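Local atomic coordinates of ethylbenzene dehydrogenase alpha-subunit (Aromatoleum aromaticum, PDB entry 2IVF), a protein that is the large subunit of a molybdenum enzyme of the molybdopterin oxidoreductase family and carries an iron/sulfur cluster, a molybdenum atom and two pterin dinucleotide-type cofactors. Residues D75-G80 and K93-V98; L83-P88 and H192-S197; E657-T662 and F671-R676. All blocks are in the same frame, centred on the assembly; numbering follows the deposited sequence.

Interaction 1. Residues D75-G80 and K93-V98; sequences DKVNWG and KFYVYV
Trp79 packs closely against Lys93 and Tyr95. The methylenes of Lys93 lie over one face of the indole, with CD 3.7 Å from the centroid of the Trp79 six-membered ring, and a bend at chi3 (68°) sets CE near CZ3 and CH2 of Trp79. Lys93 NZ then makes an off-centre cation-pi contact with the same ring and is also hydrogen-bonded to Glu765 O and Gln111 OE1. Tyr95 stands beside the indole, its plane at 17° to it but slid so far that the rings barely overlap; Trp79 CZ3 and Tyr95 CE1 are 3.4 Å apart. On the other face of the sheet Val96 CG2 rests 3.5 Å from Gly80 CA, close contact that the absence of a side chain on Gly80 permits. The two strands, 76-80 and 94-98, run antiparallel in a three-stranded sheet, 94-98 in the middle between 76-80 and 102-108. Their hydrogen-bonded pairs are Lys76 with Val98, Asn78 with Val96 and Gly80 with Phe94. The ring of Phe94 reaches the iron/sulfur cluster. Toward Asp75 the contact becomes more open. There a classic beta bulge puts Asp75 and Lys76 opposite Val98, whose O accepts from both Asp75 N (2.9 Å) and Lys76 N (3.2 Å). Lys76 lies alongside Val98, CE against CG2, and its NZ bonds Asn78 OD1 at 2.9 Å as well as Ser677 O. Asp75 is exposed, with OD2 turned back to Asn100 N, while Val77, between Tyr95 and Tyr97, also packs on Leu349 of the beta-subunit.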
loop_
_atom_site.group_PDB
_atom_site.type_symbol
_atom_site.label_atom_id
_atom_site.label_comp_id
_atom_site.label_asym_id
_atom_site.label_seq_id
_atom_site.Cartn_x
_atom_site.Cartn_y
_atom_site.Cartn_z
ATOM N N ASP A 75 -16.508 20.766 9.788
ATOM C CA ASP A 75 -16.386 21.863 10.758
ATOM C C ASP A 75 -15.049 22.594 10.639
ATOM O O ASP A 75 -14.990 23.816 10.761
ATOM C CB ASP A 75 -16.539 21.320 12.184
ATOM C CG ASP A 75 -17.960 20.805 12.481
ATOM O OD1 ASP A 75 -18.920 21.254 11.821
ATOM O OD2 ASP A 75 -18.109 19.986 13.423
ATOM N N LYS A 76 -13.968 21.836 10.512
ATOM C CA LYS A 76 -12.642 22.439 10.389
ATOM C C LYS A 76 -11.669 21.550 9.652
ATOM O O LYS A 76 -11.919 20.376 9.402
ATOM C CB LYS A 76 -12.074 22.803 11.761
ATOM C CG LYS A 76 -11.779 21.622 12.607
ATOM C CD LYS A 76 -10.772 21.893 13.754
ATOM C CE LYS A 76 -10.392 20.504 14.372
ATOM N NZ LYS A 76 -9.108 20.456 15.125
ATOM N N VAL A 77 -10.540 22.128 9.285
ATOM C CA VAL A 77 -9.519 21.408 8.547
ATOM C C VAL A 77 -8.199 21.771 9.183
ATOM O O VAL A 77 -7.944 22.948 9.467
ATOM C CB VAL A 77 -9.493 21.774 7.041
ATOM C CG1 VAL A 77 -8.390 21.005 6.360
ATOM C CG2 VAL A 77 -10.863 21.511 6.379
ATOM N N ASN A 78 -7.395 20.751 9.433
ATOM C CA ASN A 78 -6.019 20.878 9.955
ATOM C C ASN A 78 -5.044 20.163 9.039
ATOM O O ASN A 78 -5.453 19.355 8.203
ATOM C CB ASN A 78 -5.936 20.182 11.313
ATOM C CG ASN A 78 -6.830 20.839 12.365
ATOM O OD1 ASN A 78 -7.979 20.485 12.506
ATOM N ND2 ASN A 78 -6.288 21.768 13.112
ATOM N N TRP A 79 -3.750 20.383 9.261
ATOM C CA TRP A 79 -2.742 19.643 8.558
ATOM C C TRP A 79 -2.546 18.270 9.176
ATOM O O TRP A 79 -2.510 18.111 10.383
ATOM C CB TRP A 79 -1.375 20.353 8.618
ATOM C CG TRP A 79 -1.288 21.633 7.911
ATOM C CD1 TRP A 79 -0.835 22.801 8.426
ATOM C CD2 TRP A 79 -1.657 21.900 6.569
ATOM N NE1 TRP A 79 -0.840 23.779 7.456
ATOM C CE2 TRP A 79 -1.347 23.251 6.310
ATOM C CE3 TRP A 79 -2.189 21.115 5.531
ATOM C CZ2 TRP A 79 -1.585 23.850 5.086
ATOM C CZ3 TRP A 79 -2.402 21.716 4.312
ATOM C CH2 TRP A 79 -2.094 23.052 4.097
ATOM N N GLY A 80 -2.416 17.269 8.315
ATOM C CA GLY A 80 -2.032 15.960 8.779
ATOM C C GLY A 80 -1.145 15.231 7.797
ATOM O O GLY A 80 -1.005 15.597 6.642
ATOM N N LYS A 93 1.411 15.841 2.682
ATOM C CA LYS A 93 0.619 16.787 3.423
ATOM C C LYS A 93 -0.862 16.619 3.072
ATOM O O LYS A 93 -1.231 16.684 1.884
ATOM C CB LYS A 93 1.047 18.201 3.106
ATOM C CG LYS A 93 0.383 19.243 4.058
ATOM C CD LYS A 93 1.034 20.640 3.944
ATOM C CE LYS A 93 0.755 21.272 2.572
ATOM N NZ LYS A 93 0.970 22.752 2.511
ATOM N N PHE A 94 -1.671 16.372 4.089
ATOM C CA PHE A 94 -3.113 16.244 3.920
ATOM C C PHE A 94 -3.881 17.306 4.656
ATOM O O PHE A 94 -3.458 17.805 5.694
ATOM C CB PHE A 94 -3.606 14.910 4.461
ATOM C CG PHE A 94 -3.376 13.748 3.527
ATOM C CD1 PHE A 94 -2.131 13.303 3.295
ATOM C CD2 PHE A 94 -4.433 13.145 2.859
ATOM C CE1 PHE A 94 -1.907 12.244 2.465
ATOM C CE2 PHE A 94 -4.215 12.086 2.023
ATOM C CZ PHE A 94 -2.941 11.644 1.815
ATOM N N TYR A 95 -5.052 17.574 4.118
ATOM C CA TYR A 95 -6.095 18.278 4.827
ATOM C C TYR A 95 -6.784 17.200 5.596
ATOM O O TYR A 95 -7.151 16.169 5.027
ATOM C CB TYR A 95 -7.067 18.879 3.871
ATOM C CG TYR A 95 -6.519 19.982 3.046
ATOM C CD1 TYR A 95 -5.925 21.113 3.645
ATOM C CD2 TYR A 95 -6.642 19.957 1.662
ATOM C CE1 TYR A 95 -5.432 22.140 2.875
ATOM C CE2 TYR A 95 -6.214 20.991 0.922
ATOM C CZ TYR A 95 -5.598 22.075 1.517
ATOM O OH TYR A 95 -5.120 23.096 0.738
ATOM N N VAL A 96 -6.906 17.415 6.892
ATOM C CA VAL A 96 -7.660 16.536 7.789
ATOM C C VAL A 96 -8.953 17.225 8.142
ATOM O O VAL A 96 -8.960 18.335 8.742
ATOM C CB VAL A 96 -6.836 16.210 9.053
ATOM C CG1 VAL A 96 -7.655 15.273 10.049
ATOM C CG2 VAL A 96 -5.507 15.544 8.591
ATOM N N TYR A 97 -10.065 16.610 7.739
ATOM C CA TYR A 97 -11.396 17.240 7.836
ATOM C C TYR A 97 -12.109 16.706 9.052
ATOM O O TYR A 97 -12.332 15.511 9.165
ATOM C CB TYR A 97 -12.270 16.927 6.625
ATOM C CG TYR A 97 -11.763 17.438 5.323
ATOM C CD1 TYR A 97 -10.752 16.761 4.645
ATOM C CD2 TYR A 97 -12.352 18.537 4.724
ATOM C CE1 TYR A 97 -10.307 17.185 3.448
ATOM C CE2 TYR A 97 -11.905 19.003 3.469
ATOM C CZ TYR A 97 -10.887 18.311 2.846
ATOM O OH TYR A 97 -10.419 18.723 1.641
ATOM N N VAL A 98 -12.421 17.599 9.979
ATOM C CA VAL A 98 -13.009 17.201 11.247
ATOM C C VAL A 98 -14.454 17.636 11.231
ATOM O O VAL A 98 -14.757 18.749 10.845
ATOM C CB VAL A 98 -12.290 17.873 12.428
ATOM C CG1 VAL A 98 -13.054 17.625 13.762
ATOM C CG2 VAL A 98 -10.844 17.430 12.495
#

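Interaction 2. Residues L83-P88 and H192-S197; sequences LNICWP and HVHAGS. With MD1 (phosphoric acid 4-(2-amino-4-oxo-3,4,5,6,-tetrahydro-pteridin-6-yl)-2-hydroxy-3,4-dimercapto-but-3-en-yl ester guanylate ester), chain N; SF4 (iron/sulfur cluster), chain K; ACT (acetate ion), chain E.
With CG of His194 anti to its carbonyl carbon (chi1 -46°) and the ring turned by chi2 of -59°, the imidazole presents ND1 to Ile85 N of the other segment. The bond is 3.0 Å long and nearly straight (171° at the hydrogen), and Ile85 N lies in the ring plane. Across the ring, His194 NE2 donates to O1B of MD1 at 2.8 Å, so the imidazole is gripped at both nitrogens. Ile85, the centre of an inverse gamma turn, crosses His192 with CG1 3.6 Å from His192 ND1 and also touches Val193 CB. His192 ND1 accepts from Val193 N, and His192 NE2 donates at 2.7 Å to O of the acetate ion, probably from the crystallisation liquor, near S12 of MD1. Leu83 CB packs on Gly196 CA, 3.9 Å away, at the N-cap position of helix 197-210. One residue beyond Ile85, Cys86 SG binds FE4 of the iron/sulfur cluster at 2.3 Å. The pattern of bonds is consistent with His194 carrying its proton on NE2; His194 thereby joins the backbone next to a cluster ligand directly to a cofactor phosphate.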
loop_
_atom_site.group_PDB
_atom_site.type_symbol
_atom_site.label_atom_id
_atom_site.label_comp_id
_atom_site.label_asym_id
_atom_site.label_seq_id
_atom_site.Cartn_x
_atom_site.Cartn_y
_atom_site.Cartn_z
ATOM N N LEU A 83 2.882 8.886 10.267
ATOM C CA LEU A 83 4.238 8.732 10.772
ATOM C C LEU A 83 4.784 7.332 10.519
ATOM O O LEU A 83 5.982 7.131 10.616
ATOM C CB LEU A 83 4.287 9.099 12.246
ATOM C CG LEU A 83 4.010 10.581 12.558
ATOM C CD1 LEU A 83 4.580 11.559 11.525
ATOM C CD2 LEU A 83 2.528 10.813 12.679
ATOM N N ASN A 84 3.901 6.402 10.142
ATOM C CA ASN A 84 4.284 5.086 9.633
ATOM C C ASN A 84 5.376 5.231 8.622
ATOM O O ASN A 84 5.373 6.124 7.841
ATOM C CB ASN A 84 3.087 4.228 9.126
ATOM C CG ASN A 84 2.213 4.884 8.069
ATOM O OD1 ASN A 84 1.003 4.557 7.964
ATOM N ND2 ASN A 84 2.786 5.799 7.259
ATOM N N ILE A 85 6.388 4.385 8.717
ATOM C CA ILE A 85 7.492 4.507 7.789
ATOM C C ILE A 85 7.195 3.831 6.451
ATOM O O ILE A 85 7.603 2.715 6.168
ATOM C CB ILE A 85 8.847 4.067 8.409
ATOM C CG1 ILE A 85 9.162 4.930 9.637
ATOM C CG2 ILE A 85 9.961 4.223 7.372
ATOM C CD1 ILE A 85 9.154 6.507 9.357
ATOM N N CYS A 86 6.433 4.530 5.610
ATOM C CA CYS A 86 6.599 4.354 4.189
ATOM C C CYS A 86 8.006 4.817 3.882
ATOM O O CYS A 86 8.552 5.640 4.611
ATOM C CB CYS A 86 5.541 5.149 3.422
ATOM S SG CYS A 86 5.184 6.785 4.192
ATOM N N TRP A 87 8.586 4.304 2.792
ATOM C CA TRP A 87 9.926 4.616 2.393
ATOM C C TRP A 87 10.037 4.567 0.872
ATOM O O TRP A 87 9.565 3.618 0.226
ATOM C CB TRP A 87 10.971 3.656 2.994
ATOM C CG TRP A 87 12.294 4.305 2.943
ATOM C CD1 TRP A 87 13.236 4.157 1.970
ATOM C CD2 TRP A 87 12.789 5.296 3.834
ATOM N NE1 TRP A 87 14.303 4.975 2.224
ATOM C CE2 TRP A 87 14.063 5.673 3.374
ATOM C CE3 TRP A 87 12.305 5.860 5.012
ATOM C CZ2 TRP A 87 14.873 6.604 4.044
ATOM C CZ3 TRP A 87 13.075 6.834 5.653
ATOM C CH2 TRP A 87 14.379 7.164 5.190
ATOM N N PRO A 88 10.668 5.591 0.294
ATOM C CA PRO A 88 11.018 6.866 0.925
ATOM C C PRO A 88 9.793 7.404 1.628
ATOM O O PRO A 88 8.689 7.224 1.125
ATOM C CB PRO A 88 11.405 7.724 -0.260
ATOM C CG PRO A 88 11.998 6.787 -1.217
ATOM C CD PRO A 88 11.139 5.538 -1.109
ATOM N N HIS A 192 10.940 1.042 15.545
ATOM C CA HIS A 192 10.911 1.835 14.337
ATOM C C HIS A 192 10.326 3.208 14.642
ATOM O O HIS A 192 10.166 3.558 15.811
ATOM C CB HIS A 192 10.162 1.101 13.212
ATOM C CG HIS A 192 10.777 1.297 11.867
ATOM N ND1 HIS A 192 11.196 2.535 11.421
ATOM C CD2 HIS A 192 11.006 0.429 10.842
ATOM C CE1 HIS A 192 11.715 2.410 10.209
ATOM N NE2 HIS A 192 11.594 1.149 9.826
ATOM N N VAL A 193 10.061 4.014 13.626
ATOM C CA VAL A 193 9.679 5.390 13.812
ATOM C C VAL A 193 8.179 5.553 13.551
ATOM O O VAL A 193 7.673 6.673 13.517
ATOM C CB VAL A 193 10.558 6.331 12.940
ATOM C CG1 VAL A 193 10.347 7.824 13.299
ATOM C CG2 VAL A 193 12.025 5.935 13.107
ATOM N N HIS A 194 7.459 4.445 13.410
ATOM C CA HIS A 194 6.076 4.538 12.948
ATOM C C HIS A 194 5.221 5.356 13.892
ATOM O O HIS A 194 4.235 5.940 13.471
ATOM C CB HIS A 194 5.413 3.186 12.848
ATOM C CG HIS A 194 6.242 2.154 12.177
ATOM N ND1 HIS A 194 6.703 2.297 10.886
ATOM C CD2 HIS A 194 6.690 0.959 12.615
ATOM C CE1 HIS A 194 7.413 1.229 10.564
ATOM N NE2 HIS A 194 7.404 0.390 11.590
ATOM N N ALA A 195 5.538 5.288 15.182
ATOM C CA ALA A 195 4.768 5.948 16.239
ATOM C C ALA A 195 5.076 7.427 16.224
ATOM O O ALA A 195 4.436 8.190 16.931
ATOM C CB ALA A 195 5.139 5.361 17.607
ATOM N N GLY A 196 6.108 7.802 15.465
ATOM C CA GLY A 196 6.541 9.185 15.372
ATOM C C GLY A 196 7.988 9.355 15.802
ATOM O O GLY A 196 8.487 8.612 16.624
ATOM N N SER A 197 8.635 10.335 15.195
ATOM C CA SER A 197 9.998 10.743 15.539
ATOM C C SER A 197 10.118 11.041 17.014
ATOM O O SER A 197 11.149 10.737 17.616
ATOM C CB SER A 197 10.421 11.965 14.686
ATOM O OG SER A 197 9.593 13.064 14.933
HETATM P PB MD1 N . 7.694 -3.396 12.311
HETATM O O3B MD1 N . 6.238 -3.195 11.727
HETATM O O1B MD1 N . 8.252 -2.043 12.566
HETATM O O2B MD1 N . 7.768 -4.490 13.306
HETATM O O3A MD1 N . 8.451 -3.971 11.041
HETATM C C10 MD1 N . 9.113 -3.127 10.075
HETATM C C11 MD1 N . 9.525 -4.087 8.970
HETATM O O11 MD1 N . 8.280 -4.313 8.226
HETATM C C12 MD1 N . 10.518 -3.431 8.049
HETATM S S12 MD1 N . 10.750 -1.736 8.030
HETATM C C13 MD1 N . 11.230 -4.163 7.133
HETATM S S13 MD1 N . 12.310 -3.451 6.050
HETATM C C14 MD1 N . 11.130 -5.638 7.039
HETATM N N15 MD1 N . 10.680 -6.215 5.818
HETATM C C16 MD1 N . 10.444 -7.561 5.710
HETATM C C15 MD1 N . 10.128 -8.051 4.457
HETATM O O14 MD1 N . 10.069 -7.296 3.449
HETATM N N17 MD1 N . 9.823 -9.373 4.423
HETATM C C17 MD1 N . 9.904 -10.180 5.559
HETATM N N16 MD1 N . 9.611 -11.462 5.400
HETATM N N18 MD1 N . 10.263 -9.675 6.751
HETATM C C20 MD1 N . 10.535 -8.390 6.830
HETATM N N8 MD1 N . 10.948 -7.884 8.021
HETATM C C7 MD1 N . 11.207 -6.494 8.280
HETATM P PA MD1 N . 4.768 -3.512 12.301
HETATM O O1A MD1 N . 3.860 -2.582 11.564
HETATM O O2A MD1 N . 4.524 -4.964 12.143
HETATM O "O5'" MD1 N . 4.797 -3.157 13.839
HETATM C "C5'" MD1 N . 4.857 -1.773 14.166
HETATM C "C4'" MD1 N . 3.814 -1.454 15.157
HETATM O "O4'" MD1 N . 3.876 -0.037 15.262
HETATM C "C1'" MD1 N . 2.544 0.350 15.605
HETATM N N9 MD1 N . 2.247 1.770 15.373
HETATM C C4 MD1 N . 2.158 2.660 16.351
HETATM N N3 MD1 N . 2.331 2.497 17.684
HETATM C C2 MD1 N . 2.209 3.539 18.507
HETATM N N2 MD1 N . 2.396 3.390 19.845
HETATM N N1 MD1 N . 1.821 4.751 17.969
HETATM C C6 MD1 N . 1.627 4.984 16.629
HETATM O O6 MD1 N . 1.352 6.121 16.247
HETATM C C5 MD1 N . 1.812 3.890 15.768
HETATM N N7 MD1 N . 1.697 3.698 14.459
HETATM C C8 MD1 N . 1.975 2.411 14.233
HETATM C "C2'" MD1 N . 1.652 -0.507 14.712
HETATM O "O2'" MD1 N . 0.312 -0.687 15.232
HETATM C "C3'" MD1 N . 2.443 -1.816 14.573
HETATM O "O3'" MD1 N . 1.850 -2.895 15.342
HETATM FE FE1 SF4 K . 0.799 7.081 2.223
HETATM FE FE2 SF4 K . 2.026 9.500 2.082
HETATM FE FE3 SF4 K . 0.802 8.788 4.339
HETATM FE FE4 SF4 K . 3.117 7.521 3.585
HETATM S S1 SF4 K . 2.926 9.677 4.247
HETATM S S2 SF4 K . 1.136 6.540 4.395
HETATM S S3 SF4 K . 2.854 7.570 1.314
HETATM S S4 SF4 K . -0.227 9.160 2.313
HETATM C C ACT E . 13.033 1.591 6.854
HETATM O O ACT E . 12.453 0.637 7.348
HETATM O OXT ACT E . 12.961 1.600 5.591
HETATM C CH3 ACT E . 13.752 2.585 7.698
#

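Interaction 3. Residues E657-T662 and F671-R676; sequences EKHEMT and FTFVDR. With MD1 (phosphoric acid 4-(2-amino-4-oxo-3,4,5,6,-tetrahydro-pteridin-6-yl)-2-hydroxy-3,4-dimercapto-but-3-en-yl ester guanylate ester), chain N.
Glu657 meets Arg676 through its backbone: Glu657 O lies 3.6 Å from Arg676 CG, and a water donates to that oxygen while accepting from Arg676 NE. The Glu657 carboxylate turns elsewhere, to Trp654 N and Arg142. The CB of Lys658 is directed away from the partner strand. Lys658 NZ, at the end of a chain extended beyond CG, donates to O6 of MD1 at 2.9 Å and is also held by Ala653 O, Ala195 O and Glu687. His659 lays one ring face against Arg676 CB, 3.8 Å from the ring centroid, while a second water links His659 NE2 to Asp675 OD1. Glu660 exchanges backbone bonds with Val674, Glu660 N to Val674 O and Val674 N to Glu660 O, both 2.9 Å. A bend at chi2 (-70°) folds its side chain, whose OE1 uses the anti lone pair to accept Met661 N. Met661 brings CG to 3.6 Å from Phe671 CD2, at the ring edge, and its SD makes an oblique Met-aromatic contact. Thr662 N donates to Thr672 O, and Thr662 OG1 accepts Thr672 N at 2.8 Å, a side-chain oxygen serving where a backbone carbonyl might; Thr662 O is buried without a partner. Strands 659-661 and 671-676 thus form an antiparallel beta hairpin, with Lys658, at the corner of the chain, contributing to the MD1 guanine pocket of this molybdopterin oxidoreductase.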
loop_
_atom_site.group_PDB
_atom_site.type_symbol
_atom_site.label_atom_id
_atom_site.label_comp_id
_atom_site.label_asym_id
_atom_site.label_seq_id
_atom_site.Cartn_x
_atom_site.Cartn_y
_atom_site.Cartn_z
ATOM N N GLU A 657 -3.676 12.746 15.957
ATOM C CA GLU A 657 -4.150 12.827 17.360
ATOM C C GLU A 657 -3.058 13.302 18.307
ATOM O O GLU A 657 -3.236 13.321 19.538
ATOM C CB GLU A 657 -4.627 11.475 17.840
ATOM C CG GLU A 657 -5.846 10.928 17.101
ATOM C CD GLU A 657 -6.277 9.564 17.603
ATOM O OE1 GLU A 657 -5.438 8.864 18.192
ATOM O OE2 GLU A 657 -7.460 9.187 17.398
ATOM N N LYS A 658 -1.919 13.670 17.718
ATOM C CA LYS A 658 -0.750 14.156 18.437
ATOM C C LYS A 658 0.129 14.943 17.489
ATOM O O LYS A 658 0.245 14.638 16.297
ATOM C CB LYS A 658 0.039 13.002 19.023
ATOM C CG LYS A 658 0.634 12.068 17.992
ATOM C CD LYS A 658 1.069 10.724 18.671
ATOM C CE LYS A 658 1.529 9.804 17.562
ATOM N NZ LYS A 658 1.759 8.404 18.032
ATOM N N HIS A 659 0.749 15.997 18.002
ATOM C CA HIS A 659 1.634 16.809 17.135
ATOM C C HIS A 659 2.849 15.965 16.762
ATOM O O HIS A 659 3.396 15.219 17.608
ATOM C CB HIS A 659 2.113 18.039 17.841
ATOM C CG HIS A 659 1.020 18.910 18.350
ATOM N ND1 HIS A 659 0.424 18.708 19.577
ATOM C CD2 HIS A 659 0.427 20.001 17.813
ATOM C CE1 HIS A 659 -0.504 19.628 19.766
ATOM N NE2 HIS A 659 -0.512 20.438 18.721
ATOM N N GLU A 660 3.241 16.057 15.492
ATOM C CA GLU A 660 4.415 15.344 14.998
ATOM C C GLU A 660 4.952 15.987 13.748
ATOM O O GLU A 660 4.406 16.959 13.230
ATOM C CB GLU A 660 4.042 13.871 14.706
ATOM C CG GLU A 660 4.436 12.877 15.781
ATOM C CD GLU A 660 5.942 12.678 15.856
ATOM O OE1 GLU A 660 6.655 13.263 15.013
ATOM O OE2 GLU A 660 6.409 11.948 16.750
ATOM N N MET A 661 6.063 15.436 13.269
ATOM C CA MET A 661 6.619 15.850 12.011
ATOM C C MET A 661 7.045 14.588 11.308
ATOM O O MET A 661 7.547 13.681 11.971
ATOM C CB MET A 661 7.847 16.661 12.286
ATOM C CG MET A 661 8.436 17.333 11.137
ATOM S SD MET A 661 9.617 18.540 11.813
ATOM C CE MET A 661 10.737 17.447 12.617
ATOM N N THR A 662 6.865 14.526 9.992
ATOM C CA THR A 662 7.303 13.353 9.250
ATOM C C THR A 662 8.844 13.268 9.220
ATOM O O THR A 662 9.531 14.159 9.683
ATOM C CB THR A 662 6.753 13.389 7.860
ATOM O OG1 THR A 662 7.164 14.605 7.241
ATOM C CG2 THR A 662 5.232 13.340 7.905
ATOM N N PHE A 671 9.857 18.021 5.066
ATOM C CA PHE A 671 9.232 17.650 6.335
ATOM C C PHE A 671 7.818 18.162 6.356
ATOM O O PHE A 671 7.535 19.268 5.876
ATOM C CB PHE A 671 9.951 18.344 7.482
ATOM C CG PHE A 671 11.220 17.706 7.870
ATOM C CD1 PHE A 671 12.374 17.918 7.145
ATOM C CD2 PHE A 671 11.264 16.874 8.972
ATOM C CE1 PHE A 671 13.574 17.324 7.526
ATOM C CE2 PHE A 671 12.455 16.279 9.364
ATOM C CZ PHE A 671 13.607 16.514 8.630
ATOM N N THR A 672 6.938 17.403 6.977
ATOM C CA THR A 672 5.491 17.771 6.974
ATOM C C THR A 672 4.992 17.723 8.396
ATOM O O THR A 672 5.367 16.852 9.207
ATOM C CB THR A 672 4.697 16.842 6.026
ATOM O OG1 THR A 672 5.133 17.065 4.678
ATOM C CG2 THR A 672 3.179 17.061 6.094
ATOM N N PHE A 673 4.186 18.728 8.706
ATOM C CA PHE A 673 3.564 18.911 10.005
ATOM C C PHE A 673 2.326 18.048 10.199
ATOM O O PHE A 673 1.491 17.893 9.300
ATOM C CB PHE A 673 3.185 20.380 10.155
ATOM C CG PHE A 673 2.463 20.709 11.420
ATOM C CD1 PHE A 673 3.051 20.480 12.645
ATOM C CD2 PHE A 673 1.217 21.271 11.387
ATOM C CE1 PHE A 673 2.374 20.818 13.861
ATOM C CE2 PHE A 673 0.549 21.632 12.562
ATOM C CZ PHE A 673 1.135 21.402 13.802
ATOM N N VAL A 674 2.220 17.455 11.386
ATOM C CA VAL A 674 1.066 16.690 11.722
ATOM C C VAL A 674 0.475 17.341 12.956
ATOM O O VAL A 674 1.069 17.339 14.026
ATOM C CB VAL A 674 1.369 15.203 11.973
ATOM C CG1 VAL A 674 0.059 14.457 12.327
ATOM C CG2 VAL A 674 2.083 14.520 10.786
ATOM N N ASP A 675 -0.706 17.911 12.785
ATOM C CA ASP A 675 -1.366 18.574 13.860
ATOM C C ASP A 675 -2.064 17.561 14.767
ATOM O O ASP A 675 -2.341 16.420 14.383
ATOM C CB ASP A 675 -2.390 19.601 13.330
ATOM C CG ASP A 675 -2.609 20.777 14.279
ATOM O OD1 ASP A 675 -2.144 20.784 15.445
ATOM O OD2 ASP A 675 -3.301 21.729 13.854
ATOM N N ARG A 676 -2.372 18.021 15.961
ATOM C CA ARG A 676 -3.336 17.340 16.797
ATOM C C ARG A 676 -4.742 17.838 16.350
ATOM O O ARG A 676 -5.247 18.817 16.856
ATOM C CB ARG A 676 -3.017 17.643 18.252
ATOM C CG ARG A 676 -3.851 16.882 19.275
ATOM C CD ARG A 676 -3.435 17.306 20.674
ATOM N NE ARG A 676 -4.059 16.539 21.743
ATOM C CZ ARG A 676 -5.212 16.855 22.352
ATOM N NH1 ARG A 676 -5.929 17.908 21.978
ATOM N NH2 ARG A 676 -5.658 16.099 23.330
HETATM P PB MD1 N . 7.694 -3.396 12.311
HETATM O O3B MD1 N . 6.238 -3.195 11.727
HETATM O O1B MD1 N . 8.252 -2.043 12.566
HETATM O O2B MD1 N . 7.768 -4.490 13.306
HETATM O O3A MD1 N . 8.451 -3.971 11.041
HETATM C C10 MD1 N . 9.113 -3.127 10.075
HETATM C C11 MD1 N . 9.525 -4.087 8.970
HETATM O O11 MD1 N . 8.280 -4.313 8.226
HETATM C C12 MD1 N . 10.518 -3.431 8.049
HETATM S S12 MD1 N . 10.750 -1.736 8.030
HETATM C C13 MD1 N . 11.230 -4.163 7.133
HETATM S S13 MD1 N . 12.310 -3.451 6.050
HETATM C C14 MD1 N . 11.130 -5.638 7.039
HETATM N N15 MD1 N . 10.680 -6.215 5.818
HETATM C C16 MD1 N . 10.444 -7.561 5.710
HETATM C C15 MD1 N . 10.128 -8.051 4.457
HETATM O O14 MD1 N . 10.069 -7.296 3.449
HETATM N N17 MD1 N . 9.823 -9.373 4.423
HETATM C C17 MD1 N . 9.904 -10.180 5.559
HETATM N N16 MD1 N . 9.611 -11.462 5.400
HETATM N N18 MD1 N . 10.263 -9.675 6.751
HETATM C C20 MD1 N . 10.535 -8.390 6.830
HETATM N N8 MD1 N . 10.948 -7.884 8.021
HETATM C C7 MD1 N . 11.207 -6.494 8.280
HETATM P PA MD1 N . 4.768 -3.512 12.301
HETATM O O1A MD1 N . 3.860 -2.582 11.564
HETATM O O2A MD1 N . 4.524 -4.964 12.143
HETATM O "O5'" MD1 N . 4.797 -3.157 13.839
HETATM C "C5'" MD1 N . 4.857 -1.773 14.166
HETATM C "C4'" MD1 N . 3.814 -1.454 15.157
HETATM O "O4'" MD1 N . 3.876 -0.037 15.262
HETATM C "C1'" MD1 N . 2.544 0.350 15.605
HETATM N N9 MD1 N . 2.247 1.770 15.373
HETATM C C4 MD1 N . 2.158 2.660 16.351
HETATM N N3 MD1 N . 2.331 2.497 17.684
HETATM C C2 MD1 N . 2.209 3.539 18.507
HETATM N N2 MD1 N . 2.396 3.390 19.845
HETATM N N1 MD1 N . 1.821 4.751 17.969
HETATM C C6 MD1 N . 1.627 4.984 16.629
HETATM O O6 MD1 N . 1.352 6.121 16.247
HETATM C C5 MD1 N . 1.812 3.890 15.768
HETATM N N7 MD1 N . 1.697 3.698 14.459
HETATM C C8 MD1 N . 1.975 2.411 14.233
HETATM C "C2'" MD1 N . 1.652 -0.507 14.712
HETATM O "O2'" MD1 N . 0.312 -0.687 15.232
HETATM C "C3'" MD1 N . 2.443 -1.816 14.573
HETATM O "O3'" MD1 N . 1.850 -2.895 15.342
HETATM O O HOH W 1 -2.140 14.230 21.861
HETATM O O HOH W 2 -1.953 22.653 17.304
#

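Interactions 1 and 3 have centres about 11 Å apart and are joined by the 671-676 strand: Asp675 N lies 3.0 Å from Trp79 O and Asp675 OD2 3.1 Å from Asn78 ND2, both probable hydrogen bonds. Interactions 2 and 3, with centres about 12 Å apart, meet beside MD1 through Lys658 NZ, 2.9 Å from Ala195 O, and separately through Ser197 OG, 2.9 Å from Glu660 OE1, again probable hydrogen bonds. Segments 75-80 and 83-88 adjoin in the sequence, though the centres of interactions 1 and 2 lie about 20 Å apart. Phe94 and Cys86 bring these two interactions to the iron/sulfur cluster, and the side chain of His192 comes within about 4 Å of the molybdenum atom.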